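Local coordinates for protein induced by osmotic stress (Scheffersomyces stipitis, PDB 5YWN) that reduces haloketones to alcohols asymmetrically, probably with NADPH as hydride donor, as an extended short-chain dehydrogenase/reductase of the dihydroflavonol-4-reductase subfamily, at residues 4-9 with 66-71; 16-21 with 76-81; 23-28 with 244-249. The protein carries 1 engineered substitution. One frame throughout, in Å; residues are numbered along the deposited sequence.

Contact 1. Residues 4-9 with 66-71; sequences SVFVSG and EALKKH
Phe6 projects its ring from strand 4-7 onto the inner side of helix 65-70, where it overlaps the methyl groups of Ala67 and Leu68. With CG anti to the backbone N (chi1 -162°), the ring is carried off the strand toward the helix. The CD2-CE2 side of the ring does the touching: CE2 lies 4.4 Å from Ala67 CB, and CD2 lies 4.2 Å from Leu68 CD2. Both methyls approach the ring obliquely. Ala67 suits its place because its single methyl lets the helix sit close to a bulky aromatic. Leu68 starts beside the line of approach, but its CD2 branch bends back to the ring, while the side chain also packs on Ile110 and Val113 of helix 91-113. Phe6 is hemmed in by Val30 and Val74 of the neighbouring strands and by the ring of Phe77, which lies nearly parallel to its own. This is a helix laid against an inner strand, 4-7, of the Rossmann-type parallel sheet. At the end of the helix His71 N bonds back to Leu68 O at 3.0 Å, and the imidazole turns its edge, in plane, to Ala67 O, with His71 CD2 3.2 Å from that oxygen. Glu53 and Glu73 take the two nitrogens of the His71 ring, so both are paired, at the margin of the apolar patch. Between strand and helix there is no hydrogen bond or salt bridge: the 122 Å² buried here is held by dispersion and the exclusion of water, which depend on shape more than on direction.

Contact 2. Residues 16-21 with 76-81; sequences QQIIAL and IFLHTA. With NAP (NADP nicotinamide-adenine-dinucleotide phosphate), chain B.
Thr80 O accepts a hydrogen bond of 2.6 Å from O3D of NADP, a hydroxyl of the nicotinamide ribose, just past the end of strand 74-79. That is the usual cofactor position of a Rossmann fold, in which loops at the C-terminal ends of parallel strands line the dinucleotide site. Helix 13-24, which follows the glycine-rich turn after strand 4-7, lies over this part of the sheet, and Ile18 joins the two. Its two branches divide the work: CG2, set anti to the backbone N, meets Leu78 CD1 at 3.8 Å, whereas CG1 swings beside that N and leads CD1 toward the loop. Branching at the beta carbon thus lets one residue cover both the strand and the loop after it, and His245 of helix 238-250 packs against the same CD1 end. Leu78 reaches from the strand toward the helix and crosses the isoleucine at a slant. Threonine suits position 80 because its beta carbon carries one polar and one apolar arm. OG1 is hydrogen-bonded to Ser8 O of the neighbouring segment 4-9, which fixes the rotation of the side chain, and this leaves the methyl for the helix. Ala81, small enough to let the cofactor lie close, has its CB 3.8 Å from O4B of the adenosine ribose. On the helix side, Thr80 CG2 and Ile18 CD1 meet tip to tip at 4.1 Å.

Contact 3. Residues 23-28 with 244-249; sequences LSKGYK and AHLAAF
Tyr27 CG stands anti to its carbonyl carbon (chi1 -63°), while Phe249 CG is tucked between its own backbone N and carbonyl carbon (chi1 80°), and these settings send the two rings at each other from opposite directions. They form a T-shaped pair: the edge of Phe249 is turned to the face of Tyr27, with centroids 5.6 Å apart and planes at 77°. The stack is off-centre. Phe249 CZ sits 4.2 Å above the tyrosine plane toward the rim, and Phe249 CE1 comes within 3.9 Å of Tyr27 OH. That hydroxyl is hydrogen-bonded to Glu250 OE1, of the residue after Phe249, so tyrosine serves both an aromatic neighbour and a polar one near the surface. The same chi1 lays a face of the Phe249 ring over Leu246 O, one turn back, where the backbone N of Phe249 makes weak bonds to His245 O and Leu246 O. In the fold, the loop leaving helix 13-24 for strand 28-33 is here set against helix 238-250, two pieces of the Rossmann-type domain far apart in sequence. Helix 13-24 stops in a Schellman motif at Gly26, where at positive phi a beta carbon would jam against Lys25 O; Gly26 N bonds back to Leu23 O at 3.1 Å, and the chain then turns so that Tyr27 faces inward. Leu246 packs alongside, its CD1 4.3 Å from Tyr27 CE2, oblique to the ring. At the outer margin its other methyl, CD2, touches Lys25 CG at 4.4 Å, an aliphatic contact with a solvent-exposed side chain.

Overall arrangement
Contacts 1 and 2 each pack a helix on a strand of one parallel sheet; contact 3 joins a loop to a helix beside it. The strands of the first two, 4-7 and 74-79, are neighbours, joined by a probable backbone hydrogen bond, Leu78 N to Phe6 O, and both contacts are buried; contact 3 is partly exposed. Contacts 2 and 3 share helix 13-24, their centres about 8 Å apart, Ile76 and Leu78 packing on Phe249. Val5 turns to Tyr27 and Phe249, so strand 4-7 serves contact 1 through Phe6 and contact 3 through Val5. Chemistry follows place: aromatic on methyl in contact 1, aliphatic beside the cofactor in contact 2, ring on ring with a lysine margin in contact 3.

Contact 1. Residues 4-9 with 66-71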
loop_
_atom_site.group_PDB
_atom_site.type_symbol
_atom_site.label_atom_id
_atom_site.label_comp_id
_atom_site.label_asym_id
_atom_site.label_seq_id
_atom_site.Cartn_x
_atom_site.Cartn_y
_atom_site.Cartn_z
ATOM N N SER A 4 -14.969 1.136 -15.712
ATOM C CA SER A 4 -14.864 0.330 -14.530
ATOM C C SER A 4 -13.419 -0.009 -14.133
ATOM O O SER A 4 -12.629 -0.373 -14.935
ATOM C CB SER A 4 -15.662 -0.957 -14.676
ATOM O OG SER A 4 -16.966 -0.752 -14.379
ATOM N N VAL A 5 -13.135 0.100 -12.862
ATOM C CA VAL A 5 -11.856 -0.248 -12.321
ATOM C C VAL A 5 -11.927 -1.485 -11.426
ATOM O O VAL A 5 -12.695 -1.540 -10.554
ATOM C CB VAL A 5 -11.237 0.936 -11.558
ATOM C CG1 VAL A 5 -9.931 0.560 -10.933
ATOM C CG2 VAL A 5 -11.135 2.174 -12.400
ATOM N N PHE A 6 -11.081 -2.456 -11.673
ATOM C CA PHE A 6 -10.982 -3.620 -10.820
ATOM C C PHE A 6 -9.902 -3.445 -9.745
ATOM O O PHE A 6 -8.804 -3.052 -10.055
ATOM C CB PHE A 6 -10.731 -4.875 -11.619
ATOM C CG PHE A 6 -11.032 -6.120 -10.886
ATOM C CD1 PHE A 6 -10.251 -6.532 -9.856
ATOM C CD2 PHE A 6 -12.130 -6.865 -11.206
ATOM C CE1 PHE A 6 -10.546 -7.674 -9.185
ATOM C CE2 PHE A 6 -12.448 -7.990 -10.531
ATOM C CZ PHE A 6 -11.653 -8.407 -9.525
ATOM N N VAL A 7 -10.248 -3.698 -8.503
ATOM C CA VAL A 7 -9.310 -3.599 -7.402
ATOM C C VAL A 7 -9.240 -4.892 -6.597
ATOM O O VAL A 7 -10.151 -5.231 -5.916
ATOM C CB VAL A 7 -9.655 -2.437 -6.459
ATOM C CG1 VAL A 7 -8.684 -2.354 -5.316
ATOM C CG2 VAL A 7 -9.796 -1.118 -7.171
ATOM N N SER A 8 -8.127 -5.585 -6.673
ATOM C CA SER A 8 -7.909 -6.760 -5.875
ATOM C C SER A 8 -7.706 -6.428 -4.389
ATOM O O SER A 8 -7.231 -5.407 -4.080
ATOM C CB SER A 8 -6.772 -7.599 -6.421
ATOM O OG SER A 8 -5.544 -7.053 -6.174
ATOM N N GLY A 9 -8.076 -7.327 -3.514
ATOM C CA GLY A 9 -8.005 -7.072 -2.094
ATOM C C GLY A 9 -8.722 -5.833 -1.606
ATOM O O GLY A 9 -8.157 -5.016 -0.984
ATOM N N GLU A 66 -12.987 -16.125 -13.756
ATOM C CA GLU A 66 -14.404 -15.974 -13.700
ATOM C C GLU A 66 -14.803 -14.549 -13.394
ATOM O O GLU A 66 -15.638 -14.024 -14.023
ATOM C CB GLU A 66 -15.009 -16.959 -12.744
ATOM C CG GLU A 66 -15.250 -18.313 -13.354
ATOM C CD GLU A 66 -16.302 -18.314 -14.464
ATOM O OE1 GLU A 66 -16.076 -18.858 -15.542
ATOM O OE2 GLU A 66 -17.356 -17.750 -14.257
ATOM N N ALA A 67 -14.148 -13.928 -12.441
ATOM C CA ALA A 67 -14.467 -12.586 -12.052
ATOM C C ALA A 67 -14.270 -11.636 -13.194
ATOM O O ALA A 67 -15.087 -10.821 -13.432
ATOM C CB ALA A 67 -13.626 -12.180 -10.881
ATOM N N LEU A 68 -13.189 -11.782 -13.920
ATOM C CA LEU A 68 -12.968 -10.986 -15.094
ATOM C C LEU A 68 -14.010 -11.224 -16.187
ATOM O O LEU A 68 -14.516 -10.314 -16.728
ATOM C CB LEU A 68 -11.566 -11.168 -15.590
ATOM C CG LEU A 68 -10.552 -10.606 -14.628
ATOM C CD1 LEU A 68 -9.168 -11.070 -14.923
ATOM C CD2 LEU A 68 -10.643 -9.104 -14.466
ATOM N N LYS A 69 -14.367 -12.459 -16.436
ATOM C CA LYS A 69 -15.338 -12.776 -17.457
ATOM C C LYS A 69 -16.660 -12.125 -17.134
ATOM O O LYS A 69 -17.324 -11.707 -17.985
ATOM C CB LYS A 69 -15.545 -14.275 -17.592
ATOM C CG LYS A 69 -14.491 -15.049 -18.339
ATOM C CD LYS A 69 -15.021 -16.407 -18.751
ATOM C CE LYS A 69 -14.630 -17.497 -17.817
ATOM N NZ LYS A 69 -15.735 -18.395 -17.325
ATOM N N LYS A 70 -16.999 -12.053 -15.871
ATOM C CA LYS A 70 -18.200 -11.415 -15.394
ATOM C C LYS A 70 -18.235 -9.891 -15.565
ATOM O O LYS A 70 -19.259 -9.322 -15.508
ATOM C CB LYS A 70 -18.478 -11.789 -13.950
ATOM C CG LYS A 70 -18.901 -13.225 -13.733
ATOM C CD LYS A 70 -19.086 -13.570 -12.266
ATOM C CE LYS A 70 -20.364 -12.983 -11.686
ATOM N NZ LYS A 70 -20.547 -13.171 -10.223
ATOM N N HIS A 71 -17.089 -9.264 -15.731
ATOM C CA HIS A 71 -17.023 -7.828 -15.763
ATOM C C HIS A 71 -16.255 -7.296 -16.953
ATOM O O HIS A 71 -15.230 -6.742 -16.857
ATOM C CB HIS A 71 -16.480 -7.295 -14.467
ATOM C CG HIS A 71 -17.306 -7.639 -13.284
ATOM N ND1 HIS A 71 -18.352 -6.873 -12.867
ATOM C CD2 HIS A 71 -17.231 -8.664 -12.420
ATOM C CE1 HIS A 71 -18.883 -7.402 -11.795
ATOM N NE2 HIS A 71 -18.226 -8.496 -11.508
#

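Contact 2. Residues 16-21 with 76-81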
loop_
_atom_site.group_PDB
_atom_site.type_symbol
_atom_site.label_atom_id
_atom_site.label_comp_id
_atom_site.label_asym_id
_atom_site.label_seq_id
_atom_site.Cartn_x
_atom_site.Cartn_y
_atom_site.Cartn_z
ATOM N N GLN A 16 -9.157 0.469 0.147
ATOM C CA GLN A 16 -10.326 1.274 0.448
ATOM C C GLN A 16 -10.173 2.760 0.134
ATOM O O GLN A 16 -11.054 3.332 -0.312
ATOM C CB GLN A 16 -10.842 1.039 1.855
ATOM C CG GLN A 16 -11.499 -0.305 2.038
ATOM C CD GLN A 16 -12.338 -0.435 3.277
ATOM O OE1 GLN A 16 -13.241 0.307 3.487
ATOM N NE2 GLN A 16 -12.034 -1.414 4.077
ATOM N N GLN A 17 -9.031 3.342 0.432
ATOM C CA GLN A 17 -8.733 4.681 0.050
ATOM C C GLN A 17 -8.645 4.843 -1.462
ATOM O O GLN A 17 -9.114 5.763 -1.970
ATOM C CB GLN A 17 -7.487 5.204 0.751
ATOM C CG GLN A 17 -7.675 5.586 2.213
ATOM C CD GLN A 17 -8.360 6.934 2.417
ATOM O OE1 GLN A 17 -8.994 7.419 1.586
ATOM N NE2 GLN A 17 -8.203 7.482 3.541
ATOM N N ILE A 18 -8.055 3.890 -2.138
ATOM C CA ILE A 18 -8.028 3.888 -3.562
ATOM C C ILE A 18 -9.466 3.848 -4.095
ATOM O O ILE A 18 -9.787 4.590 -4.926
ATOM C CB ILE A 18 -7.224 2.681 -4.091
ATOM C CG1 ILE A 18 -5.728 2.889 -3.861
ATOM C CG2 ILE A 18 -7.503 2.392 -5.559
ATOM C CD1 ILE A 18 -4.884 1.719 -4.227
ATOM N N ILE A 19 -10.287 2.977 -3.557
ATOM C CA ILE A 19 -11.640 2.827 -3.991
ATOM C C ILE A 19 -12.439 4.114 -3.782
ATOM O O ILE A 19 -13.046 4.551 -4.648
ATOM C CB ILE A 19 -12.319 1.621 -3.307
ATOM C CG1 ILE A 19 -11.707 0.296 -3.783
ATOM C CG2 ILE A 19 -13.824 1.636 -3.510
ATOM C CD1 ILE A 19 -12.020 -0.893 -2.964
ATOM N N ALA A 20 -12.321 4.724 -2.621
ATOM C CA ALA A 20 -13.004 5.966 -2.335
ATOM C C ALA A 20 -12.577 7.066 -3.281
ATOM O O ALA A 20 -13.385 7.801 -3.716
ATOM C CB ALA A 20 -12.797 6.386 -0.914
ATOM N N LEU A 21 -11.303 7.159 -3.581
ATOM C CA LEU A 21 -10.865 8.100 -4.539
ATOM C C LEU A 21 -11.364 7.818 -5.942
ATOM O O LEU A 21 -11.840 8.672 -6.575
ATOM C CB LEU A 21 -9.369 8.205 -4.547
ATOM C CG LEU A 21 -8.775 9.088 -5.638
ATOM C CD1 LEU A 21 -9.237 10.502 -5.499
ATOM C CD2 LEU A 21 -7.265 9.022 -5.707
ATOM N N ILE A 76 -9.386 -1.291 -16.387
ATOM C CA ILE A 76 -8.269 -1.031 -15.489
ATOM C C ILE A 76 -8.193 -2.068 -14.363
ATOM O O ILE A 76 -9.175 -2.387 -13.781
ATOM C CB ILE A 76 -8.364 0.374 -14.851
ATOM C CG1 ILE A 76 -8.708 1.426 -15.886
ATOM C CG2 ILE A 76 -7.130 0.714 -14.059
ATOM C CD1 ILE A 76 -7.572 1.821 -16.771
ATOM N N PHE A 77 -7.010 -2.583 -14.085
ATOM C CA PHE A 77 -6.819 -3.506 -12.983
ATOM C C PHE A 77 -5.778 -2.990 -12.012
ATOM O O PHE A 77 -4.671 -2.809 -12.371
ATOM C CB PHE A 77 -6.459 -4.891 -13.474
ATOM C CG PHE A 77 -6.630 -5.987 -12.461
ATOM C CD1 PHE A 77 -5.806 -6.091 -11.382
ATOM C CD2 PHE A 77 -7.637 -6.913 -12.599
ATOM C CE1 PHE A 77 -5.971 -7.098 -10.468
ATOM C CE2 PHE A 77 -7.827 -7.909 -11.680
ATOM C CZ PHE A 77 -6.985 -8.009 -10.620
ATOM N N LEU A 78 -6.164 -2.794 -10.780
ATOM C CA LEU A 78 -5.235 -2.486 -9.731
ATOM C C LEU A 78 -5.067 -3.688 -8.798
ATOM O O LEU A 78 -5.945 -4.030 -8.043
ATOM C CB LEU A 78 -5.678 -1.260 -9.013
ATOM C CG LEU A 78 -6.251 -0.130 -9.857
ATOM C CD1 LEU A 78 -6.796 0.998 -9.050
ATOM C CD2 LEU A 78 -5.231 0.386 -10.814
ATOM N N HIS A 79 -3.918 -4.316 -8.894
ATOM C CA HIS A 79 -3.568 -5.437 -8.068
ATOM C C HIS A 79 -2.871 -5.002 -6.779
ATOM O O HIS A 79 -1.714 -4.702 -6.762
ATOM C CB HIS A 79 -2.698 -6.393 -8.851
ATOM C CG HIS A 79 -2.356 -7.645 -8.113
ATOM N ND1 HIS A 79 -3.228 -8.271 -7.275
ATOM C CD2 HIS A 79 -1.233 -8.387 -8.098
ATOM C CE1 HIS A 79 -2.663 -9.345 -6.781
ATOM N NE2 HIS A 79 -1.455 -9.440 -7.271
ATOM N N THR A 80 -3.633 -4.949 -5.721
ATOM C CA THR A 80 -3.142 -4.501 -4.434
ATOM C C THR A 80 -3.039 -5.567 -3.332
ATOM O O THR A 80 -2.326 -5.408 -2.409
ATOM C CB THR A 80 -3.982 -3.325 -3.886
ATOM O OG1 THR A 80 -5.174 -3.812 -3.336
ATOM C CG2 THR A 80 -4.320 -2.309 -4.935
ATOM N N ALA A 81 -3.785 -6.630 -3.471
ATOM C CA ALA A 81 -3.764 -7.672 -2.503
ATOM C C ALA A 81 -2.423 -8.383 -2.403
ATOM O O ALA A 81 -1.872 -8.779 -3.353
ATOM C CB ALA A 81 -4.870 -8.661 -2.765
HETATM P PA NAP B . -3.581 -4.786 4.585
HETATM O O1A NAP B . -4.346 -3.609 5.139
HETATM O O2A NAP B . -3.443 -6.048 5.404
HETATM O O5B NAP B . -4.221 -5.178 3.160
HETATM C C5B NAP B . -4.024 -6.480 2.612
HETATM C C4B NAP B . -5.301 -6.947 1.924
HETATM O O4B NAP B . -4.994 -7.950 0.950
HETATM C C3B NAP B . -6.284 -7.546 2.917
HETATM O O3B NAP B . -7.505 -6.799 2.936
HETATM C C2B NAP B . -6.534 -8.970 2.463
HETATM O O2B NAP B . -7.915 -9.175 2.178
HETATM C C1B NAP B . -5.690 -9.172 1.213
HETATM N N9A NAP B . -4.720 -10.276 1.426
HETATM C C8A NAP B . -3.704 -10.267 2.310
HETATM N N7A NAP B . -3.008 -11.432 2.250
HETATM C C5A NAP B . -3.582 -12.208 1.313
HETATM C C6A NAP B . -3.349 -13.557 0.749
HETATM N N6A NAP B . -2.330 -14.334 1.190
HETATM N N1A NAP B . -4.187 -13.986 -0.220
HETATM C C2A NAP B . -5.206 -13.231 -0.673
HETATM N N3A NAP B . -5.470 -11.999 -0.201
HETATM C C4A NAP B . -4.712 -11.440 0.772
HETATM O O3 NAP B . -2.105 -4.284 4.182
HETATM P PN NAP B . -1.868 -2.779 3.662
HETATM O O1N NAP B . -0.950 -2.081 4.636
HETATM O O2N NAP B . -3.213 -2.176 3.331
HETATM O O5D NAP B . -1.065 -3.004 2.285
HETATM C C5D NAP B . -1.728 -2.865 1.029
HETATM C C4D NAP B . -0.761 -3.181 -0.105
HETATM O O4D NAP B . 0.165 -2.103 -0.279
HETATM C C3D NAP B . 0.042 -4.443 0.174
HETATM O O3D NAP B . -0.252 -5.454 -0.796
HETATM C C2D NAP B . 1.501 -4.043 0.106
HETATM O O2D NAP B . 2.190 -4.801 -0.893
HETATM C C1D NAP B . 1.521 -2.560 -0.233
HETATM N N1N NAP B . 2.278 -1.820 0.782
HETATM C C2N NAP B . 1.640 -1.310 1.844
HETATM C C3N NAP B . 2.339 -0.606 2.818
HETATM C C7N NAP B . 1.618 -0.037 4.004
HETATM O O7N NAP B . 2.261 0.354 4.964
HETATM N N7N NAP B . 0.287 0.025 3.977
HETATM C C4N NAP B . 3.709 -0.434 2.684
HETATM C C5N NAP B . 4.346 -0.973 1.575
HETATM C C6N NAP B . 3.600 -1.667 0.630
HETATM P P2B NAP B . -8.919 -9.687 3.328
HETATM O O1X NAP B . -10.010 -10.402 2.566
HETATM O O2X NAP B . -8.063 -10.589 4.184
HETATM O O3X NAP B . -9.365 -8.418 4.012
#

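Contact 3. Residues 23-28 with 244-249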
loop_
_atom_site.group_PDB
_atom_site.type_symbol
_atom_site.label_atom_id
_atom_site.label_comp_id
_atom_site.label_asym_id
_atom_site.label_seq_id
_atom_site.Cartn_x
_atom_site.Cartn_y
_atom_site.Cartn_z
ATOM N N LEU A 23 -13.982 6.121 -6.939
ATOM C CA LEU A 23 -15.382 6.368 -6.954
ATOM C C LEU A 23 -15.692 7.863 -7.021
ATOM O O LEU A 23 -16.560 8.247 -7.693
ATOM C CB LEU A 23 -16.047 5.739 -5.766
ATOM C CG LEU A 23 -16.179 4.215 -5.807
ATOM C CD1 LEU A 23 -16.790 3.666 -4.567
ATOM C CD2 LEU A 23 -16.950 3.731 -6.991
ATOM N N SER A 24 -14.929 8.671 -6.332
ATOM C CA SER A 24 -15.124 10.095 -6.321
ATOM C C SER A 24 -14.924 10.750 -7.672
ATOM O O SER A 24 -15.517 11.723 -7.971
ATOM C CB SER A 24 -14.293 10.760 -5.243
ATOM O OG SER A 24 -13.021 11.044 -5.669
ATOM N N LYS A 25 -14.076 10.178 -8.478
ATOM C CA LYS A 25 -13.817 10.677 -9.800
ATOM C C LYS A 25 -14.787 10.151 -10.886
ATOM O O LYS A 25 -14.650 10.444 -12.031
ATOM C CB LYS A 25 -12.369 10.427 -10.180
ATOM C CG LYS A 25 -11.354 11.064 -9.261
ATOM C CD LYS A 25 -11.086 12.500 -9.582
ATOM C CE LYS A 25 -10.283 13.169 -8.493
ATOM N NZ LYS A 25 -10.132 14.625 -8.681
ATOM N N GLY A 26 -15.775 9.400 -10.481
ATOM C CA GLY A 26 -16.744 8.875 -11.388
ATOM C C GLY A 26 -16.576 7.511 -12.025
ATOM O O GLY A 26 -17.416 7.081 -12.754
ATOM N N TYR A 27 -15.510 6.821 -11.707
ATOM C CA TYR A 27 -15.356 5.437 -12.085
ATOM C C TYR A 27 -16.283 4.548 -11.310
ATOM O O TYR A 27 -16.677 4.844 -10.249
ATOM C CB TYR A 27 -13.917 4.989 -11.836
ATOM C CG TYR A 27 -12.911 5.713 -12.645
ATOM C CD1 TYR A 27 -12.594 5.301 -13.901
ATOM C CD2 TYR A 27 -12.280 6.789 -12.155
ATOM C CE1 TYR A 27 -11.690 5.970 -14.669
ATOM C CE2 TYR A 27 -11.378 7.459 -12.906
ATOM C CZ TYR A 27 -11.088 7.031 -14.167
ATOM O OH TYR A 27 -10.204 7.669 -14.896
ATOM N N LYS A 28 -16.630 3.442 -11.893
ATOM C CA LYS A 28 -17.141 2.339 -11.184
ATOM C C LYS A 28 -16.005 1.440 -10.702
ATOM O O LYS A 28 -14.955 1.460 -11.230
ATOM C CB LYS A 28 -18.135 1.579 -12.018
ATOM C CG LYS A 28 -19.524 2.135 -11.998
ATOM C CD LYS A 28 -20.379 1.308 -12.903
ATOM C CE LYS A 28 -21.830 1.670 -12.880
ATOM N NZ LYS A 28 -22.226 2.431 -14.075
ATOM N N ALA A 244 -1.507 8.418 -6.266
ATOM C CA ALA A 244 -0.483 7.824 -7.096
ATOM C C ALA A 244 -0.990 6.662 -7.938
ATOM O O ALA A 244 -0.630 6.536 -9.053
ATOM C CB ALA A 244 0.738 7.431 -6.312
ATOM N N HIS A 245 -1.850 5.866 -7.367
ATOM C CA HIS A 245 -2.475 4.808 -8.123
ATOM C C HIS A 245 -3.321 5.385 -9.272
ATOM O O HIS A 245 -3.247 4.923 -10.341
ATOM C CB HIS A 245 -3.248 3.852 -7.229
ATOM C CG HIS A 245 -2.401 2.843 -6.519
ATOM N ND1 HIS A 245 -1.601 3.158 -5.460
ATOM C CD2 HIS A 245 -2.206 1.533 -6.748
ATOM C CE1 HIS A 245 -0.979 2.084 -5.049
ATOM N NE2 HIS A 245 -1.337 1.083 -5.808
ATOM N N LEU A 246 -4.048 6.447 -9.007
ATOM C CA LEU A 246 -4.810 7.109 -10.020
ATOM C C LEU A 246 -3.951 7.648 -11.133
ATOM O O LEU A 246 -4.188 7.357 -12.254
ATOM C CB LEU A 246 -5.609 8.232 -9.439
ATOM C CG LEU A 246 -6.581 8.901 -10.356
ATOM C CD1 LEU A 246 -7.697 7.948 -10.651
ATOM C CD2 LEU A 246 -7.110 10.165 -9.732
ATOM N N ALA A 247 -2.894 8.328 -10.775
ATOM C CA ALA A 247 -1.932 8.816 -11.718
ATOM C C ALA A 247 -1.357 7.643 -12.506
ATOM O O ALA A 247 -1.167 7.733 -13.668
ATOM C CB ALA A 247 -0.804 9.508 -11.005
ATOM N N ALA A 248 -1.135 6.552 -11.838
ATOM C CA ALA A 248 -0.456 5.417 -12.398
ATOM C C ALA A 248 -1.176 4.813 -13.584
ATOM O O ALA A 248 -0.556 4.241 -14.397
ATOM C CB ALA A 248 -0.176 4.364 -11.362
ATOM N N PHE A 249 -2.498 4.884 -13.570
ATOM C CA PHE A 249 -3.290 4.484 -14.705
ATOM C C PHE A 249 -3.828 5.559 -15.650
ATOM O O PHE A 249 -4.116 5.273 -16.761
ATOM C CB PHE A 249 -4.336 3.447 -14.333
ATOM C CG PHE A 249 -5.586 3.977 -13.675
ATOM C CD1 PHE A 249 -6.634 4.438 -14.412
ATOM C CD2 PHE A 249 -5.748 3.901 -12.333
ATOM C CE1 PHE A 249 -7.772 4.875 -13.796
ATOM C CE2 PHE A 249 -6.894 4.293 -11.724
ATOM C CZ PHE A 249 -7.907 4.781 -12.447
#